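Putative glutathione S-transferase (Corynebacterium glutamicum, PDB 3M1G) probably transfers glutathione to electrophilic substrates, as a dimeric glutathione S-transferase of the ECM4-like group. Local coordinates at residues V200-F205 with Y216-V221; D228-R233 with P274-Y279; V253-V258 with N268-M273. All blocks are in the same frame, centred on the assembly; numbering follows the deposited sequence.

Interaction 1: residues V200-F205 with Y216-V221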
# COMPACT_ATOMS: atom_id res chain seq x y z
N VAL A 200 -11.00 -10.17 -2.28
CA VAL A 200 -10.62 -8.76 -2.29
C VAL A 200 -11.85 -7.84 -2.19
O VAL A 200 -11.80 -6.83 -1.45
CB VAL A 200 -9.68 -8.39 -3.46
CG1 VAL A 200 -8.34 -9.18 -3.33
CG2 VAL A 200 -10.34 -8.59 -4.87
N TYR A 201 -12.93 -8.17 -2.89
CA TYR A 201 -14.17 -7.39 -2.88
C TYR A 201 -14.86 -7.43 -1.51
O TYR A 201 -15.30 -6.40 -1.00
CB TYR A 201 -15.15 -7.85 -4.00
CG TYR A 201 -14.66 -7.42 -5.35
CD1 TYR A 201 -14.93 -6.15 -5.82
CD2 TYR A 201 -13.88 -8.25 -6.13
CE1 TYR A 201 -14.44 -5.72 -7.03
CE2 TYR A 201 -13.38 -7.82 -7.33
CZ TYR A 201 -13.65 -6.55 -7.76
OH TYR A 201 -13.15 -6.12 -8.96
N ARG A 202 -14.90 -8.60 -0.89
CA ARG A 202 -15.47 -8.74 0.45
C ARG A 202 -14.66 -7.91 1.49
O ARG A 202 -15.22 -7.37 2.46
CB ARG A 202 -15.49 -10.22 0.82
CG ARG A 202 -16.50 -10.65 1.92
CD ARG A 202 -16.92 -12.17 1.77
NE ARG A 202 -15.67 -12.90 1.73
CZ ARG A 202 -15.28 -13.78 0.80
NH1 ARG A 202 -16.09 -14.24 -0.15
NH2 ARG A 202 -14.04 -14.26 0.89
N THR A 203 -13.34 -7.80 1.27
CA THR A 203 -12.46 -7.01 2.12
C THR A 203 -12.69 -5.53 1.87
O THR A 203 -12.89 -4.79 2.81
CB THR A 203 -10.96 -7.36 1.95
OG1 THR A 203 -10.79 -8.76 2.18
CG2 THR A 203 -10.08 -6.60 2.95
N GLY A 204 -12.72 -5.12 0.61
CA GLY A 204 -12.87 -3.74 0.25
C GLY A 204 -14.23 -3.12 0.50
O GLY A 204 -14.29 -1.95 0.89
N PHE A 205 -15.30 -3.89 0.27
CA PHE A 205 -16.66 -3.39 0.46
C PHE A 205 -17.25 -3.74 1.82
O PHE A 205 -18.43 -3.56 2.02
CB PHE A 205 -17.58 -3.89 -0.67
CG PHE A 205 -17.29 -3.26 -2.00
CD1 PHE A 205 -17.31 -1.88 -2.14
CD2 PHE A 205 -17.05 -4.01 -3.11
CE1 PHE A 205 -17.04 -1.28 -3.36
CE2 PHE A 205 -16.81 -3.41 -4.34
CZ PHE A 205 -16.78 -2.04 -4.44
N TYR A 216 -10.35 -10.07 5.50
CA TYR A 216 -8.91 -9.93 5.36
C TYR A 216 -8.18 -11.20 5.77
O TYR A 216 -7.23 -11.64 5.08
CB TYR A 216 -8.43 -8.72 6.19
CG TYR A 216 -6.96 -8.53 6.38
CD1 TYR A 216 -6.29 -9.25 7.32
CD2 TYR A 216 -6.27 -7.57 5.65
CE1 TYR A 216 -4.94 -9.05 7.57
CE2 TYR A 216 -4.90 -7.36 5.86
CZ TYR A 216 -4.26 -8.11 6.83
OH TYR A 216 -2.95 -7.91 7.09
N LYS A 217 -8.60 -11.78 6.88
CA LYS A 217 -8.00 -12.99 7.37
C LYS A 217 -8.15 -14.09 6.33
O LYS A 217 -7.19 -14.76 6.02
CB LYS A 217 -8.66 -13.42 8.67
CG LYS A 217 -7.89 -14.46 9.46
CD LYS A 217 -8.78 -15.00 10.60
CE LYS A 217 -8.02 -15.91 11.56
NZ LYS A 217 -9.00 -16.68 12.45
N ARG A 218 -9.35 -14.26 5.80
CA ARG A 218 -9.59 -15.26 4.76
C ARG A 218 -8.72 -15.05 3.53
O ARG A 218 -8.14 -16.00 2.99
CB ARG A 218 -11.07 -15.32 4.37
CG ARG A 218 -11.94 -16.08 5.40
CD ARG A 218 -13.43 -15.96 5.07
NE ARG A 218 -13.79 -16.58 3.78
CZ ARG A 218 -15.02 -16.57 3.27
NH1 ARG A 218 -16.00 -15.93 3.89
NH2 ARG A 218 -15.28 -17.15 2.12
N LEU A 219 -8.60 -13.81 3.08
CA LEU A 219 -7.81 -13.52 1.89
C LEU A 219 -6.36 -13.96 2.09
O LEU A 219 -5.75 -14.59 1.21
CB LEU A 219 -7.87 -12.02 1.56
CG LEU A 219 -6.94 -11.48 0.49
CD1 LEU A 219 -7.29 -12.06 -0.88
CD2 LEU A 219 -6.99 -9.92 0.46
N TRP A 220 -5.80 -13.66 3.25
CA TRP A 220 -4.39 -13.93 3.48
C TRP A 220 -4.05 -15.39 3.77
O TRP A 220 -2.94 -15.83 3.44
CB TRP A 220 -3.79 -12.92 4.52
CG TRP A 220 -3.59 -11.61 3.80
CD1 TRP A 220 -4.39 -10.50 3.86
CD2 TRP A 220 -2.58 -11.32 2.85
NE1 TRP A 220 -3.94 -9.55 2.99
CE2 TRP A 220 -2.83 -10.02 2.35
CE3 TRP A 220 -1.47 -12.02 2.37
CZ2 TRP A 220 -2.01 -9.40 1.43
CZ3 TRP A 220 -0.65 -11.41 1.43
CH2 TRP A 220 -0.93 -10.12 0.97
N VAL A 221 -4.97 -16.12 4.38
CA VAL A 221 -4.84 -17.59 4.49
C VAL A 221 -4.72 -18.16 3.06
O VAL A 221 -3.84 -19.00 2.80
CB VAL A 221 -6.05 -18.24 5.22
CG1 VAL A 221 -6.11 -19.73 4.95
CG2 VAL A 221 -6.02 -17.98 6.79
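Arg202 and Arg218 each bend at chi3 (54° in Arg202, similar in Arg218), turning NE off the line of the aliphatic stem. The two side chains cross at about a right angle, yet their guanidinium groups end face to face, with planes only 10° apart and centres separated by 3.7 Å. The stack is offset: NH2 of each arginine lies above the other's plane, offset toward its rim, and the two NH2 atoms come within 3.4 Å. The helices that carry the pair, 199-204 and 209-229, run nearly antiparallel, their local axes at 153° and 9.1 Å apart, a packing that belongs to the all-helical C-terminal domain of glutathione transferases. Val200 CG1 sits against the fork of Leu219, 3.9 Å from its CD1 and 4.1 Å from CD2. One turn along, Thr203 meets the backbone of Tyr216, with its OG1 3.6 Å from Tyr216 N, while that hydroxyl is hydrogen-bonded to Gly199 O. Tyr201, the predicted proton donor/acceptor, projects from another side of the same helix, where its OH is hydrogen-bonded to Tyr302 OH. As two donors, the stacked NH2 groups cannot bond each other. The salt bridge from Arg218 NE to Glu195, together with the bond from Arg202 NH2 to Thr194 O, probably offsets the repulsion of like charges, although Arg202 NE is buried without a partner.

Interaction 2: residues D228-R233 with P274-Y279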
# COMPACT_ATOMS: atom_id res chain seq x y z
N ASP A 228 2.75 -20.87 -1.13
CA ASP A 228 3.33 -22.19 -0.88
C ASP A 228 3.08 -23.18 -2.03
O ASP A 228 3.97 -23.95 -2.38
CB ASP A 228 2.77 -22.78 0.41
CG ASP A 228 3.39 -24.15 0.75
OD1 ASP A 228 4.60 -24.24 1.03
OD2 ASP A 228 2.67 -25.14 0.71
N ARG A 229 1.89 -23.17 -2.63
CA ARG A 229 1.64 -24.05 -3.76
C ARG A 229 2.61 -23.77 -4.93
O ARG A 229 3.08 -24.69 -5.61
CB ARG A 229 0.18 -23.89 -4.24
CG ARG A 229 -0.24 -24.91 -5.26
CD ARG A 229 -1.67 -24.77 -5.67
NE ARG A 229 -1.95 -25.65 -6.80
CZ ARG A 229 -2.33 -26.92 -6.71
NH1 ARG A 229 -2.53 -27.49 -5.53
NH2 ARG A 229 -2.52 -27.62 -7.82
N LEU A 230 2.87 -22.50 -5.17
CA LEU A 230 3.70 -22.06 -6.29
C LEU A 230 5.20 -22.06 -5.94
O LEU A 230 6.02 -21.70 -6.78
CB LEU A 230 3.25 -20.66 -6.75
CG LEU A 230 1.89 -20.59 -7.45
CD1 LEU A 230 1.38 -19.15 -7.57
CD2 LEU A 230 1.99 -21.25 -8.83
N SER A 231 5.56 -22.52 -4.75
CA SER A 231 6.97 -22.73 -4.46
C SER A 231 7.52 -23.99 -5.14
O SER A 231 8.72 -24.06 -5.39
CB SER A 231 7.23 -22.80 -2.94
OG SER A 231 6.72 -24.03 -2.45
N THR A 232 6.67 -24.97 -5.44
CA THR A 232 7.14 -26.20 -6.08
C THR A 232 6.57 -26.48 -7.48
O THR A 232 6.91 -27.48 -8.08
CB THR A 232 6.84 -27.41 -5.19
OG1 THR A 232 5.43 -27.53 -5.01
CG2 THR A 232 7.59 -27.32 -3.82
N ARG A 233 5.70 -25.62 -7.99
CA ARG A 233 5.07 -25.77 -9.28
C ARG A 233 5.29 -24.44 -10.01
O ARG A 233 5.14 -23.38 -9.40
CB ARG A 233 3.57 -25.94 -9.10
CG ARG A 233 3.11 -27.20 -8.37
CD ARG A 233 1.63 -27.09 -8.02
NE ARG A 233 1.14 -28.26 -7.28
CZ ARG A 233 1.40 -28.50 -6.00
NH1 ARG A 233 2.14 -27.66 -5.25
NH2 ARG A 233 0.90 -29.57 -5.45
N PRO A 274 7.54 -13.75 -2.65
CA PRO A 274 8.45 -14.04 -3.75
C PRO A 274 7.91 -14.96 -4.84
O PRO A 274 8.12 -14.68 -6.02
CB PRO A 274 9.68 -14.69 -3.07
CG PRO A 274 9.57 -14.38 -1.64
CD PRO A 274 8.12 -14.01 -1.32
N ASN A 275 7.25 -16.06 -4.45
CA ASN A 275 6.69 -16.95 -5.47
C ASN A 275 5.56 -16.31 -6.26
O ASN A 275 5.56 -16.39 -7.50
CB ASN A 275 6.27 -18.27 -4.87
CG ASN A 275 7.44 -19.07 -4.40
OD1 ASN A 275 8.31 -19.40 -5.19
ND2 ASN A 275 7.52 -19.31 -3.12
N LEU A 276 4.62 -15.65 -5.58
CA LEU A 276 3.52 -14.98 -6.30
C LEU A 276 4.05 -13.92 -7.23
O LEU A 276 3.50 -13.73 -8.33
CB LEU A 276 2.50 -14.36 -5.34
CG LEU A 276 1.62 -15.40 -4.60
CD1 LEU A 276 0.85 -14.70 -3.44
CD2 LEU A 276 0.67 -16.03 -5.55
N TRP A 277 5.07 -13.18 -6.79
CA TRP A 277 5.60 -12.08 -7.62
C TRP A 277 6.34 -12.58 -8.87
O TRP A 277 6.20 -11.99 -9.93
CB TRP A 277 6.50 -11.18 -6.79
CG TRP A 277 7.15 -10.01 -7.46
CD1 TRP A 277 8.43 -9.65 -7.31
CD2 TRP A 277 6.56 -9.02 -8.37
NE1 TRP A 277 8.71 -8.53 -8.04
CE2 TRP A 277 7.59 -8.12 -8.71
CE3 TRP A 277 5.29 -8.83 -8.92
CZ2 TRP A 277 7.39 -7.01 -9.55
CZ3 TRP A 277 5.09 -7.75 -9.81
CH2 TRP A 277 6.14 -6.85 -10.10
N GLY A 278 7.15 -13.62 -8.71
CA GLY A 278 7.77 -14.32 -9.84
C GLY A 278 6.72 -14.84 -10.81
O GLY A 278 6.79 -14.58 -12.02
N TYR A 279 5.72 -15.53 -10.27
CA TYR A 279 4.58 -16.03 -11.07
C TYR A 279 3.83 -14.93 -11.81
O TYR A 279 3.54 -15.04 -13.00
CB TYR A 279 3.68 -16.83 -10.12
CG TYR A 279 2.28 -17.22 -10.59
CD1 TYR A 279 2.07 -18.38 -11.29
CD2 TYR A 279 1.17 -16.43 -10.27
CE1 TYR A 279 0.80 -18.76 -11.67
CE2 TYR A 279 -0.11 -16.81 -10.63
CZ TYR A 279 -0.28 -17.98 -11.33
OH TYR A 279 -1.54 -18.40 -11.71
O HOH W 1 10.22 -21.40 -5.27
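Leu230 lies over the ring of Tyr279 in a CH-pi contact, the two side chains crossing obliquely. Its CD1 methyl stands 3.8 Å from the ring centroid and 13° off the normal; the second methyl, CD2, reaches the CD1 atom of Tyr279 at 3.8 Å. The same Leu230 CD1 also touches Leu276 CD2 at 3.8 Å, where the two leucines cross at about a right angle, so a single methyl is shared by an aromatic face and an aliphatic branch. In Asn275, CG is anti to the carbonyl carbon, beside the backbone N (chi1 -67°). CA of Ser231 lies about equally far, 3.7 Å, from CG, OD1 and ND2 of this amide. Asn275 ND2 is 3.5 Å from Ser231 CB, while OD1 accepts from a water at 2.8 Å that also donates to Ser231 O. No direct hydrogen bond joins the two segments. Within the type I turn from Arg229 to Thr232, Ser231 is tied back to the helix end: Asp228 O accepts from both Ser231 N and Ser231 OG. The contact thus joins the C-terminal end of helix 209-229 and its following turn to the first turn of helix 274-284, in the helical C-terminal domain of the glutathione transferase fold. Glu227 accepts from Asn275 N and Leu276 N, and on helix 243-253 Leu252 packs against Leu276 and Tyr279, whose OH bonds Asp245.

Interaction 3: residues V253-V258 with N268-M273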
# COMPACT_ATOMS: atom_id res chain seq x y z
N VAL A 253 -2.84 -9.07 -10.78
CA VAL A 253 -2.37 -7.95 -11.57
C VAL A 253 -2.99 -6.60 -11.17
O VAL A 253 -2.43 -5.54 -11.46
CB VAL A 253 -2.53 -8.23 -13.06
CG1 VAL A 253 -3.99 -7.95 -13.55
CG2 VAL A 253 -1.49 -7.46 -13.86
N ARG A 254 -4.12 -6.65 -10.47
CA ARG A 254 -4.79 -5.48 -9.95
C ARG A 254 -4.47 -5.26 -8.47
O ARG A 254 -4.94 -4.29 -7.86
CB ARG A 254 -6.31 -5.62 -10.11
CG ARG A 254 -6.80 -5.54 -11.55
CD ARG A 254 -8.24 -6.04 -11.72
NE ARG A 254 -8.66 -5.78 -13.09
CZ ARG A 254 -8.26 -6.48 -14.15
NH1 ARG A 254 -7.47 -7.52 -13.99
NH2 ARG A 254 -8.64 -6.14 -15.38
N PHE A 255 -3.70 -6.15 -7.88
CA PHE A 255 -3.52 -6.11 -6.43
C PHE A 255 -2.73 -4.91 -5.89
O PHE A 255 -3.28 -4.09 -5.14
CB PHE A 255 -2.94 -7.41 -5.90
CG PHE A 255 -3.13 -7.58 -4.43
CD1 PHE A 255 -2.22 -7.05 -3.53
CD2 PHE A 255 -4.21 -8.26 -3.96
CE1 PHE A 255 -2.39 -7.22 -2.17
CE2 PHE A 255 -4.40 -8.44 -2.60
CZ PHE A 255 -3.45 -7.92 -1.69
N ASP A 256 -1.47 -4.79 -6.27
CA ASP A 256 -0.69 -3.66 -5.78
C ASP A 256 -1.26 -2.34 -6.29
O ASP A 256 -1.29 -1.33 -5.53
CB ASP A 256 0.80 -3.80 -6.15
CG ASP A 256 1.50 -4.93 -5.38
OD1 ASP A 256 0.87 -5.50 -4.46
OD2 ASP A 256 2.67 -5.26 -5.72
N ALA A 257 -1.77 -2.34 -7.52
CA ALA A 257 -2.32 -1.12 -8.13
C ALA A 257 -3.60 -0.59 -7.46
O ALA A 257 -3.81 0.63 -7.41
CB ALA A 257 -2.56 -1.31 -9.65
N VAL A 258 -4.46 -1.48 -6.98
CA VAL A 258 -5.79 -1.10 -6.49
C VAL A 258 -6.17 -1.77 -5.17
O VAL A 258 -6.44 -1.10 -4.19
CB VAL A 258 -6.91 -1.42 -7.51
CG1 VAL A 258 -8.28 -1.20 -6.85
CG2 VAL A 258 -6.77 -0.56 -8.77
N ASN A 268 0.71 -7.10 2.81
CA ASN A 268 1.96 -7.06 2.10
C ASN A 268 1.62 -6.71 0.68
O ASN A 268 0.47 -6.91 0.27
CB ASN A 268 2.60 -8.44 2.03
CG ASN A 268 3.20 -8.89 3.32
OD1 ASN A 268 2.70 -9.84 3.94
ND2 ASN A 268 4.33 -8.27 3.70
N LYS A 269 2.60 -6.19 -0.07
CA LYS A 269 2.43 -6.04 -1.51
C LYS A 269 2.75 -7.42 -2.13
O LYS A 269 3.50 -8.21 -1.55
CB LYS A 269 3.37 -4.97 -2.10
CG LYS A 269 2.91 -3.51 -1.86
CD LYS A 269 3.97 -2.47 -2.25
CE LYS A 269 4.15 -2.40 -3.78
NZ LYS A 269 5.00 -1.27 -4.23
N ILE A 270 2.21 -7.68 -3.32
CA ILE A 270 2.60 -8.89 -4.04
C ILE A 270 4.09 -8.90 -4.31
O ILE A 270 4.71 -9.96 -4.28
CB ILE A 270 1.79 -9.09 -5.34
CG1 ILE A 270 0.29 -9.22 -5.06
CG2 ILE A 270 2.28 -10.36 -6.09
CD1 ILE A 270 -0.14 -10.30 -4.03
N THR A 271 4.70 -7.72 -4.54
CA THR A 271 6.16 -7.62 -4.72
C THR A 271 6.95 -8.20 -3.55
O THR A 271 8.09 -8.58 -3.72
CB THR A 271 6.60 -6.15 -4.93
OG1 THR A 271 6.23 -5.40 -3.78
CG2 THR A 271 5.88 -5.56 -6.22
N GLU A 272 6.33 -8.32 -2.37
CA GLU A 272 7.00 -8.91 -1.21
C GLU A 272 6.73 -10.40 -0.99
O GLU A 272 7.18 -10.95 -0.01
CB GLU A 272 6.58 -8.16 0.08
CG GLU A 272 6.82 -6.65 0.05
CD GLU A 272 6.29 -5.97 1.31
OE1 GLU A 272 5.04 -5.89 1.53
OE2 GLU A 272 7.15 -5.54 2.12
N MSE A 273 5.97 -11.04 -1.88
CA MSE A 273 5.64 -12.46 -1.81
C MSE A 273 6.41 -13.13 -2.95
O MSE A 273 5.99 -13.04 -4.11
CB MSE A 273 4.14 -12.67 -2.01
CG MSE A 273 3.23 -11.95 -1.00
SE MSE A 273 3.29 -12.76 0.74
CE MSE A 273 2.06 -14.25 0.37
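Asp256 offers its carboxylate to two successive backbone N-H groups, those of Ile270 and Thr271, at the start of the 3-10 segment 270-272. This joins helix 255-259 to the loop leading into helix 274-284, within the helical C-terminal domain of the glutathione transferase fold. Among the polar contacts, Ile270 N donates to the syn lone pair of Asp256 OD1, at 2.8 Å and 159°; the bond from Thr271 N to Asp256 OD2 is weak, at 3.4 Å. CG of Asp256 lies anti to the carbonyl carbon, beside the backbone N (chi1 -69°). On the loop itself, Glu272 OE1 accepts from Lys269 N through its anti lone pair at 2.9 Å. The apolar contacts involve Phe255 and Ile270, which cross at about a right angle: Ile270 CG1 is 3.7 Å from Phe255 CD1, and Ile270 CD1 sits over the ring face toward its rim, a CH-pi contact 4.2 Å from the centroid. The Phe255 side chain also lies about 4 Å, at nearest atoms, from that of Tyr259, predicted to lower the pKa of the active-site cysteine. Contacts with the other chain form a third kind: Lys269 NZ is salt-bridged to Glu272 OE1 of the second subunit, and Thr271 OG1 is hydrogen-bonded to OE2 of that same glutamate. The pairing is reciprocal, which gives Glu272 OE1 a further partner in Lys269 of the second subunit. Within the subunit, the methyl CG2 of Thr271 comes to 3.3 Å from Asp256 OD2.

All three contacts fall within the helical C-terminal domain. Interactions 1 and 2 both use helix 209-229, their centres about 20 Å apart and without touching; interaction 3 lies about 14 Å, centre to centre, from each. Along the chain, interaction 1 closes first, and interaction 3 is nested inside the loop that interaction 2 closes. Contact 253-258 with 268-273 bridges the others: Trp220 packs on Phe255, Asn268 and Met273, while Trp277 CB approaches Ile270 O at 3.3 Å. Interaction 3 faces the second subunit, and interaction 1 meets it through Tyr216. One helical bundle thus connects the dimer interface with the neighbourhood of the predicted active-site tyrosine, Tyr201, and of Tyr259.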